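Local coordinates for protein histidine acid phosphatase (Hafnia alvei, PDB 4ARU) that is a bacterial histidine acid phosphatase of superfamily branch 2, whose helices pack round a mixed beta sheet, and holds a potassium ion, at residues L282-T287 against T397-V402; S314-M319 against S403-P408; E339-N344 against D390-L395; L379-P382 against D386-P389. All blocks are in the same frame, centred on the assembly; numbering follows the deposited sequence.

Followed from the N terminus, the chain opens interaction 1 at 282-287, where helix 264-282 ends, then interaction 2 at the end of helix 307-317 and interaction 3 on strand 335-342. Interaction 4 joins 379-382 to 386-389 in a short loop at the potassium site. Interaction 3 closes next, at 390-395, and encloses it; interaction 1 then closes at 397-402 round both. Interaction 2 closes last, at 403-408; it too encloses interactions 3 and 4, and since it opened after interaction 1, the two cross. Helix 395-405 serves both, so the C-terminal part of the chain ties two earlier helix ends, a sheet strand and the metal loop into one region.

Interaction 1: L282-T287 against T397-V402; sequences LGSNIT and TFSRLV
Ser284 and Ser399 bring the backbones together, their CA atoms 5.6 Å apart, where the loop leaving helix 264-282 passes alongside helix 395-405. The two hydroxyls meet tip to tip, with Ser284 OG 2.7 Å from Ser399 OG in a hydrogen bond whose donor may be either partner. Each oxygen has a further contact in its own part of the chain: Ser399 OG is hydrogen-bonded to the carbonyl of Leu395 one turn back, and Ser284 OG makes a weak bond to that of Ala279. The pair thus illustrates how two small polar groups at a helix-loop contact can satisfy each other and the carbonyls of helical turns. Beside its own backbone N and anti to the carbonyl carbon (chi1 -64°), Ser399 OG is placed to meet both Leu395 O and Ser284 OG. Deeper in, Leu282 meets Phe398 with the two side chains crossing at about a right angle. A single methyl does the touching: Leu282 CD1 comes obliquely to the ring, 3.9 Å from Phe398 CE2 and 4.2 Å from Phe398 CZ. Between these two contacts Gly283, with phi at 117°, ends the helix in a Schellman motif and turns the chain along its neighbour. Beneath, Leu282 and Phe398 both rest on Phe338 of strand 335-342 and Val350 of strand 348-356, while Val402 packs on Leu275 and Ala279 of helix 264-282.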
# COMPACT_ATOMS: atom_id res chain seq x y z
N LEU A 282 13.53 -12.85 4.60
CA LEU A 282 14.18 -13.23 3.35
C LEU A 282 15.54 -13.85 3.56
O LEU A 282 16.14 -14.36 2.61
CB LEU A 282 14.30 -12.01 2.43
CG LEU A 282 13.00 -11.43 1.91
CD1 LEU A 282 13.20 -10.03 1.34
CD2 LEU A 282 12.39 -12.31 0.85
N GLY A 283 16.03 -13.77 4.79
CA GLY A 283 17.29 -14.42 5.16
C GLY A 283 18.43 -13.49 5.60
O GLY A 283 19.52 -13.98 5.85
N SER A 284 18.18 -12.18 5.73
CA SER A 284 19.20 -11.28 6.23
C SER A 284 19.55 -11.61 7.65
O SER A 284 18.66 -11.91 8.45
CB SER A 284 18.76 -9.82 6.17
OG SER A 284 18.32 -9.45 4.88
N ASN A 285 20.86 -11.57 7.94
CA ASN A 285 21.40 -11.99 9.23
C ASN A 285 21.35 -10.84 10.23
O ASN A 285 22.38 -10.24 10.57
CB ASN A 285 22.84 -12.52 9.12
CG ASN A 285 23.34 -13.10 10.43
OD1 ASN A 285 22.57 -13.73 11.18
ND2 ASN A 285 24.62 -12.89 10.73
N ILE A 286 20.14 -10.53 10.65
CA ILE A 286 19.88 -9.40 11.51
C ILE A 286 18.94 -9.76 12.64
O ILE A 286 18.26 -10.80 12.63
CB ILE A 286 19.30 -8.22 10.71
CG1 ILE A 286 18.00 -8.60 9.99
CG2 ILE A 286 20.31 -7.73 9.69
CD1 ILE A 286 17.47 -7.47 9.16
N THR A 287 18.89 -8.86 13.61
CA THR A 287 17.98 -8.95 14.74
C THR A 287 16.65 -8.32 14.35
O THR A 287 16.61 -7.19 13.85
CB THR A 287 18.61 -8.24 15.95
OG1 THR A 287 19.82 -8.91 16.35
CG2 THR A 287 17.61 -8.15 17.11
N THR A 397 23.69 -7.89 -0.93
CA THR A 397 23.55 -6.47 -1.21
C THR A 397 22.25 -5.90 -0.64
O THR A 397 22.23 -4.82 -0.04
CB THR A 397 23.65 -6.18 -2.73
OG1 THR A 397 24.88 -6.67 -3.20
CG2 THR A 397 23.47 -4.67 -3.00
N PHE A 398 21.14 -6.59 -0.85
CA PHE A 398 19.83 -6.17 -0.33
C PHE A 398 19.95 -5.92 1.17
O PHE A 398 19.47 -4.87 1.67
CB PHE A 398 18.80 -7.26 -0.60
CG PHE A 398 17.41 -6.91 -0.14
CD1 PHE A 398 16.57 -6.15 -0.96
CD2 PHE A 398 16.92 -7.36 1.07
CE1 PHE A 398 15.31 -5.80 -0.56
CE2 PHE A 398 15.67 -6.99 1.49
CZ PHE A 398 14.85 -6.25 0.67
N SER A 399 20.58 -6.83 1.90
CA SER A 399 20.77 -6.69 3.35
C SER A 399 21.49 -5.43 3.71
O SER A 399 21.15 -4.76 4.67
CB SER A 399 21.54 -7.87 3.90
OG SER A 399 20.78 -9.06 3.73
N ARG A 400 22.51 -5.09 2.93
CA ARG A 400 23.34 -3.91 3.25
C ARG A 400 22.51 -2.66 2.98
O ARG A 400 22.52 -1.70 3.78
CB ARG A 400 24.65 -3.90 2.43
CG ARG A 400 25.62 -2.83 2.90
CD ARG A 400 26.26 -3.21 4.22
NE ARG A 400 27.33 -4.21 4.11
CZ ARG A 400 28.64 -3.95 3.99
NH1 ARG A 400 29.08 -2.69 3.92
NH2 ARG A 400 29.51 -4.96 3.92
N LEU A 401 21.74 -2.66 1.91
CA LEU A 401 20.83 -1.56 1.62
C LEU A 401 19.80 -1.32 2.74
O LEU A 401 19.56 -0.16 3.16
CB LEU A 401 20.14 -1.74 0.28
CG LEU A 401 21.03 -1.68 -0.95
CD1 LEU A 401 20.17 -2.02 -2.15
CD2 LEU A 401 21.61 -0.29 -1.14
N VAL A 402 19.22 -2.39 3.25
CA VAL A 402 18.32 -2.30 4.38
C VAL A 402 19.03 -1.72 5.57
O VAL A 402 18.51 -0.81 6.23
CB VAL A 402 17.70 -3.68 4.68
CG1 VAL A 402 16.93 -3.64 5.99
CG2 VAL A 402 16.81 -4.06 3.50

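Interaction 2: S314-M319 against S403-P408; sequences SGMLGM and SHSVEP
With CG beside the backbone N (chi1 -65°) and the chain straight at the next bond, Met316 reaches across to Ser405, and a bend at its last torsion (chi3 78°) lays the terminal methyl against the end of the opposing helix. That methyl does most of the work. Met316 CE lies 3.6 Å from Ser405 O and 3.8 Å from Ser405 OG, and it also packs 3.8 Å from Val406 CA and 4.0 Å from Val406 CG1. Ser405 CB in turn lies against the backbone, 3.5 Å from Met316 O. The interface is van der Waals packing; the Ser405 hydroxyl is hydrogen-bonded within its own helix, to the carbonyl of Val402 and weakly to that of Leu401. Thr272 and Leu275 of helix 264-282 supply a common floor: Met316 touches both, Val406 the first and Ser405 the second. The example is one of two helices meeting at their C-terminal ends. Helix 395-405 gives way to extended chain at Val406, whereas helix 307-317 finishes in a Schellman motif, with Gly318 at the C-prime position, Met319 N bonded to Ser314 O, and Gly318 N weakly bonded to Gly315 O.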
# COMPACT_ATOMS: atom_id res chain seq x y z
N SER A 314 8.66 1.56 -0.16
CA SER A 314 9.14 2.05 -1.45
C SER A 314 10.12 3.21 -1.28
O SER A 314 11.12 3.25 -1.95
CB SER A 314 7.97 2.33 -2.35
OG SER A 314 7.46 3.57 -2.15
N GLY A 315 9.84 4.15 -0.39
CA GLY A 315 10.74 5.25 -0.16
C GLY A 315 12.07 4.82 0.44
O GLY A 315 13.13 5.32 0.04
N MET A 316 12.04 3.88 1.39
CA MET A 316 13.26 3.39 2.02
C MET A 316 14.19 2.70 1.02
O MET A 316 15.40 2.87 1.10
CB MET A 316 12.97 2.43 3.16
CG MET A 316 12.25 3.08 4.31
SD MET A 316 11.93 1.92 5.66
CE MET A 316 13.49 1.83 6.41
N LEU A 317 13.60 1.93 0.10
CA LEU A 317 14.34 1.18 -0.92
C LEU A 317 14.50 1.95 -2.24
O LEU A 317 15.21 1.47 -3.15
CB LEU A 317 13.68 -0.18 -1.18
CG LEU A 317 13.83 -1.19 -0.04
CD1 LEU A 317 13.01 -2.42 -0.30
CD2 LEU A 317 15.27 -1.52 0.30
N GLY A 318 13.97 3.18 -2.31
CA GLY A 318 14.08 3.99 -3.54
C GLY A 318 13.33 3.41 -4.72
O GLY A 318 13.73 3.66 -5.87
N MET A 319 12.31 2.59 -4.51
CA MET A 319 11.57 1.91 -5.60
C MET A 319 10.42 2.81 -6.05
O MET A 319 9.66 3.32 -5.21
CB MET A 319 11.03 0.56 -5.16
CG MET A 319 12.13 -0.40 -4.74
SD MET A 319 11.52 -2.06 -4.32
CE MET A 319 10.38 -1.66 -3.01
N SER A 403 20.22 -2.22 5.90
CA SER A 403 20.97 -1.76 7.06
C SER A 403 21.27 -0.27 7.03
O SER A 403 21.32 0.36 8.09
CB SER A 403 22.23 -2.58 7.22
OG SER A 403 23.28 -2.20 6.30
N HIS A 404 21.44 0.29 5.84
CA HIS A 404 21.71 1.73 5.68
C HIS A 404 20.43 2.55 5.60
O HIS A 404 20.46 3.75 5.83
CB HIS A 404 22.58 1.98 4.45
CG HIS A 404 24.02 1.62 4.65
ND1 HIS A 404 24.75 2.02 5.75
CD2 HIS A 404 24.89 0.93 3.86
CE1 HIS A 404 25.99 1.56 5.66
NE2 HIS A 404 26.10 0.89 4.52
N SER A 405 19.28 1.95 5.31
CA SER A 405 18.04 2.72 5.18
C SER A 405 17.20 2.80 6.48
O SER A 405 16.53 3.78 6.69
CB SER A 405 17.14 2.21 4.06
OG SER A 405 16.56 1.00 4.38
N VAL A 406 17.37 1.83 7.35
CA VAL A 406 16.61 1.83 8.60
C VAL A 406 17.05 2.95 9.50
O VAL A 406 18.20 3.45 9.44
CB VAL A 406 16.68 0.46 9.32
CG1 VAL A 406 15.95 -0.61 8.50
CG2 VAL A 406 18.10 0.11 9.67
N GLU A 407 16.12 3.34 10.37
CA GLU A 407 16.41 4.24 11.47
C GLU A 407 16.60 3.43 12.75
O GLU A 407 15.66 2.82 13.22
CB GLU A 407 15.27 5.22 11.65
CG GLU A 407 15.33 6.14 12.86
CD GLU A 407 16.70 6.76 13.08
OE1 GLU A 407 17.16 7.47 12.12
OE2 GLU A 407 17.36 6.55 14.17
N PRO A 408 17.81 3.38 13.28
CA PRO A 408 18.00 2.53 14.45
C PRO A 408 17.08 2.83 15.64
O PRO A 408 16.72 1.91 16.37
CB PRO A 408 19.44 2.80 14.84
CG PRO A 408 20.11 3.18 13.56
CD PRO A 408 19.08 3.96 12.82

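Interaction 3: E339-N344 against D390-L395; sequences ERWVDN and DGYCPL
The indole of Trp341 takes the edge of Tyr392 on one face, and its own rim is occupied by Glu339. This is a T-shaped (edge-to-face) stack, with the five-membered ring and the phenol ring 5.1 Å apart between centroids and their planes at 80°. Tyr392 CE1 leads, standing over the indole toward its rim and 3.6 Å from Trp341 CD1. In the plane of the phenol ring Asp390 OD1 also lies at the edge. A bond in the indole plane helps to fix its rotation: Trp341 NE1 donates to Glu339 OE1 over 2.9 Å, with an angle of 148° at the hydrogen, meeting the carboxylate on its anti side and tilted out of the carboxylate plane. The other carboxylate oxygen, Glu339 OE2, is in a salt bridge with Arg67, a second shell that holds the acceptor in place. Further along, Arg340, extended from CG to NE, brings NH1 to 3.4 Å from Leu395 CD2. This is plain packing of a methyl against the guanidinium; the charge itself is engaged by Glu11 through NE, and NH1 is hydrogen-bonded to the carbonyl of Leu282. Strand 335-342 runs antiparallel to both 9-18 and 348-356, and the short strand 393-394 also pairs with 348-356, on which Tyr392 touches Tyr349 and Leu395 touches Val350 just as helix 395-405 begins.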
# COMPACT_ATOMS: atom_id res chain seq x y z
N GLU A 339 10.65 -11.96 -3.20
CA GLU A 339 10.92 -13.37 -3.47
C GLU A 339 12.37 -13.64 -3.20
O GLU A 339 13.24 -12.96 -3.75
CB GLU A 339 10.60 -13.73 -4.91
CG GLU A 339 9.13 -13.58 -5.20
CD GLU A 339 8.69 -13.96 -6.61
OE1 GLU A 339 9.53 -14.09 -7.52
OE2 GLU A 339 7.46 -14.11 -6.78
N ARG A 340 12.63 -14.67 -2.42
CA ARG A 340 13.98 -15.18 -2.19
C ARG A 340 14.22 -16.32 -3.12
O ARG A 340 13.61 -17.38 -2.99
CB ARG A 340 14.20 -15.64 -0.73
CG ARG A 340 15.52 -16.33 -0.48
CD ARG A 340 15.53 -17.12 0.83
NE ARG A 340 16.67 -17.97 0.96
CZ ARG A 340 17.87 -17.65 1.49
NH1 ARG A 340 18.09 -16.48 2.07
NH2 ARG A 340 18.84 -18.53 1.49
N TRP A 341 15.12 -16.10 -4.09
CA TRP A 341 15.49 -17.09 -5.09
C TRP A 341 16.91 -17.54 -4.81
O TRP A 341 17.72 -16.74 -4.33
CB TRP A 341 15.48 -16.44 -6.47
CG TRP A 341 14.14 -16.16 -6.98
CD1 TRP A 341 13.37 -15.03 -6.83
CD2 TRP A 341 13.35 -17.07 -7.78
NE1 TRP A 341 12.18 -15.18 -7.48
CE2 TRP A 341 12.14 -16.42 -8.06
CE3 TRP A 341 13.57 -18.36 -8.28
CZ2 TRP A 341 11.13 -17.03 -8.80
CZ3 TRP A 341 12.57 -18.96 -9.02
CH2 TRP A 341 11.37 -18.29 -9.27
N VAL A 342 17.23 -18.78 -5.12
CA VAL A 342 18.66 -19.21 -5.09
C VAL A 342 18.96 -19.83 -6.41
O VAL A 342 18.11 -20.46 -7.00
CB VAL A 342 19.15 -20.26 -4.04
CG1 VAL A 342 19.08 -19.70 -2.63
CG2 VAL A 342 18.45 -21.61 -4.19
N ASP A 343 20.14 -19.56 -6.92
CA ASP A 343 20.59 -20.21 -8.17
C ASP A 343 21.15 -21.58 -7.89
O ASP A 343 21.21 -22.01 -6.74
CB ASP A 343 21.54 -19.30 -8.97
CG ASP A 343 22.86 -19.04 -8.29
OD1 ASP A 343 23.31 -19.78 -7.39
OD2 ASP A 343 23.51 -18.04 -8.74
N ASN A 344 21.58 -22.28 -8.93
CA ASN A 344 22.08 -23.61 -8.72
C ASN A 344 23.45 -23.71 -8.06
O ASN A 344 23.93 -24.81 -7.81
CB ASN A 344 22.00 -24.41 -10.01
CG ASN A 344 22.99 -23.95 -11.07
OD1 ASN A 344 23.91 -23.18 -10.79
ND2 ASN A 344 22.81 -24.44 -12.26
N ASP A 390 17.50 -9.03 -15.31
CA ASP A 390 16.22 -9.71 -15.08
C ASP A 390 15.73 -9.59 -13.65
O ASP A 390 14.69 -10.19 -13.29
CB ASP A 390 16.24 -11.16 -15.62
CG ASP A 390 17.40 -11.99 -15.15
OD1 ASP A 390 18.33 -11.52 -14.46
OD2 ASP A 390 17.45 -13.19 -15.54
N GLY A 391 16.33 -8.69 -12.87
CA GLY A 391 15.67 -8.19 -11.68
C GLY A 391 16.10 -8.71 -10.34
O GLY A 391 15.54 -8.34 -9.33
N TYR A 392 17.11 -9.56 -10.33
CA TYR A 392 17.55 -10.22 -9.10
C TYR A 392 18.64 -9.43 -8.39
O TYR A 392 19.70 -9.16 -8.95
CB TYR A 392 18.06 -11.67 -9.39
CG TYR A 392 16.98 -12.52 -10.03
CD1 TYR A 392 16.00 -13.12 -9.26
CD2 TYR A 392 16.94 -12.70 -11.37
CE1 TYR A 392 15.01 -13.89 -9.84
CE2 TYR A 392 15.96 -13.50 -11.96
CZ TYR A 392 14.99 -14.06 -11.16
OH TYR A 392 13.99 -14.79 -11.80
N CYS A 393 18.37 -9.06 -7.14
CA CYS A 393 19.31 -8.33 -6.31
C CYS A 393 20.00 -9.32 -5.38
O CYS A 393 19.31 -9.95 -4.59
CB CYS A 393 18.52 -7.31 -5.48
SG CYS A 393 19.54 -6.32 -4.36
N PRO A 394 21.33 -9.46 -5.40
CA PRO A 394 21.97 -10.36 -4.42
C PRO A 394 21.51 -10.07 -2.99
O PRO A 394 21.41 -8.92 -2.60
CB PRO A 394 23.46 -10.06 -4.52
CG PRO A 394 23.66 -9.36 -5.79
CD PRO A 394 22.36 -8.71 -6.18
N LEU A 395 21.13 -11.10 -2.24
CA LEU A 395 20.63 -10.89 -0.89
C LEU A 395 21.67 -10.15 -0.04
O LEU A 395 21.30 -9.28 0.76
CB LEU A 395 20.29 -12.23 -0.21
CG LEU A 395 19.86 -12.11 1.26
CD1 LEU A 395 18.60 -11.27 1.38
CD2 LEU A 395 19.65 -13.48 1.84

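Interaction 4: L379-P382 against D386-P389; sequences LNIP and DQTP. With K (potassium ion), chain E.
A potassium site formed within a single loop brings Gln387 against Asn380 and Ile381. Asn380 OD1 binds the ion at 2.6 Å, and Gln387 OE1 does so at 2.8 Å, as does the backbone Ile381 O. Two waters, each 2.7 Å from the metal, and the carbonyl of Cys384 bring the ligands to six; one of the waters also donates to Pro382 O. The amide of Gln387 has a second task, which shows how a ligand can be positioned by the loop it closes. Its OE1 accepts from Ile381 N over 2.9 Å, in the carbonyl plane and on a lone pair, in a nearly straight bond (169°). Gln387 NE2 donates to Leu379 O over 3.1 Å, less straight at 143°, the acceptor tilted from the plane of the Gln387 amide. One side-chain amide therefore reads a backbone carbonyl and an N-H two residues apart, much as a neighbouring strand would, in the loop linking strands 375-378 and 393-394 that the Cys384-Cys393 disulfide helps to tie. CG is anti to the backbone N and the chain runs straight beyond it (chi2 172°), which carries the amide across the loop. Asn380 OD1 and Gln387 OE1 lie 3.2 Å apart without a hydrogen bond, a proximity that their shared potassium ion would be expected to offset. Gln387 NE2 also bonds to the carbonyl of Gly391, while Ile381 packs on Phe398 and Leu401 of helix 395-405.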
# COMPACT_ATOMS: atom_id res chain seq x y z
N LEU A 379 10.34 -4.62 -10.11
CA LEU A 379 10.94 -3.39 -9.60
C LEU A 379 12.45 -3.35 -9.58
O LEU A 379 13.16 -4.28 -9.17
CB LEU A 379 10.42 -3.13 -8.17
CG LEU A 379 8.89 -3.08 -8.08
CD1 LEU A 379 8.46 -2.88 -6.61
CD2 LEU A 379 8.31 -1.97 -8.91
N ASN A 380 12.94 -2.17 -9.94
CA ASN A 380 14.32 -1.80 -9.83
C ASN A 380 14.58 -1.26 -8.44
O ASN A 380 13.79 -0.47 -7.92
CB ASN A 380 14.65 -0.70 -10.84
CG ASN A 380 16.10 -0.27 -10.77
OD1 ASN A 380 16.98 -1.11 -10.81
ND2 ASN A 380 16.35 1.03 -10.69
N ILE A 381 15.66 -1.69 -7.84
CA ILE A 381 16.17 -1.13 -6.59
C ILE A 381 17.41 -0.31 -6.93
O ILE A 381 18.45 -0.88 -7.25
CB ILE A 381 16.50 -2.21 -5.53
CG1 ILE A 381 15.29 -3.10 -5.23
CG2 ILE A 381 17.12 -1.56 -4.28
CD1 ILE A 381 15.66 -4.34 -4.46
N PRO A 382 17.30 1.02 -6.92
CA PRO A 382 18.42 1.77 -7.50
C PRO A 382 19.73 1.62 -6.75
O PRO A 382 20.79 1.62 -7.39
CB PRO A 382 17.93 3.23 -7.48
CG PRO A 382 16.48 3.13 -7.43
CD PRO A 382 16.12 1.87 -6.70
N ASP A 386 24.31 -4.04 -8.37
CA ASP A 386 24.58 -5.39 -8.89
C ASP A 386 23.30 -6.16 -9.28
O ASP A 386 23.41 -7.31 -9.73
CB ASP A 386 25.52 -6.18 -7.98
CG ASP A 386 25.21 -6.03 -6.54
OD1 ASP A 386 24.10 -5.56 -6.23
OD2 ASP A 386 26.06 -6.39 -5.70
N GLN A 387 22.15 -5.51 -9.26
CA GLN A 387 20.88 -6.16 -9.63
C GLN A 387 20.97 -6.55 -11.10
O GLN A 387 21.47 -5.80 -11.93
CB GLN A 387 19.73 -5.21 -9.42
CG GLN A 387 18.34 -5.83 -9.54
CD GLN A 387 17.23 -4.90 -9.14
OE1 GLN A 387 17.43 -3.70 -9.03
NE2 GLN A 387 16.03 -5.45 -8.91
N THR A 388 20.56 -7.77 -11.42
CA THR A 388 20.70 -8.29 -12.75
C THR A 388 19.64 -7.66 -13.66
O THR A 388 18.66 -7.13 -13.17
CB THR A 388 20.57 -9.84 -12.76
OG1 THR A 388 19.23 -10.18 -12.41
CG2 THR A 388 21.55 -10.49 -11.79
N PRO A 389 19.87 -7.75 -14.98
CA PRO A 389 18.91 -7.14 -15.88
C PRO A 389 17.55 -7.75 -15.73
O PRO A 389 16.55 -7.07 -16.01
CB PRO A 389 19.47 -7.46 -17.28
CG PRO A 389 20.92 -7.55 -17.09
CD PRO A 389 21.17 -7.96 -15.64
K K E . 19.30 -1.71 -9.72
O HOH W 1 20.93 0.47 -9.93
O HOH W 2 20.30 -2.43 -12.15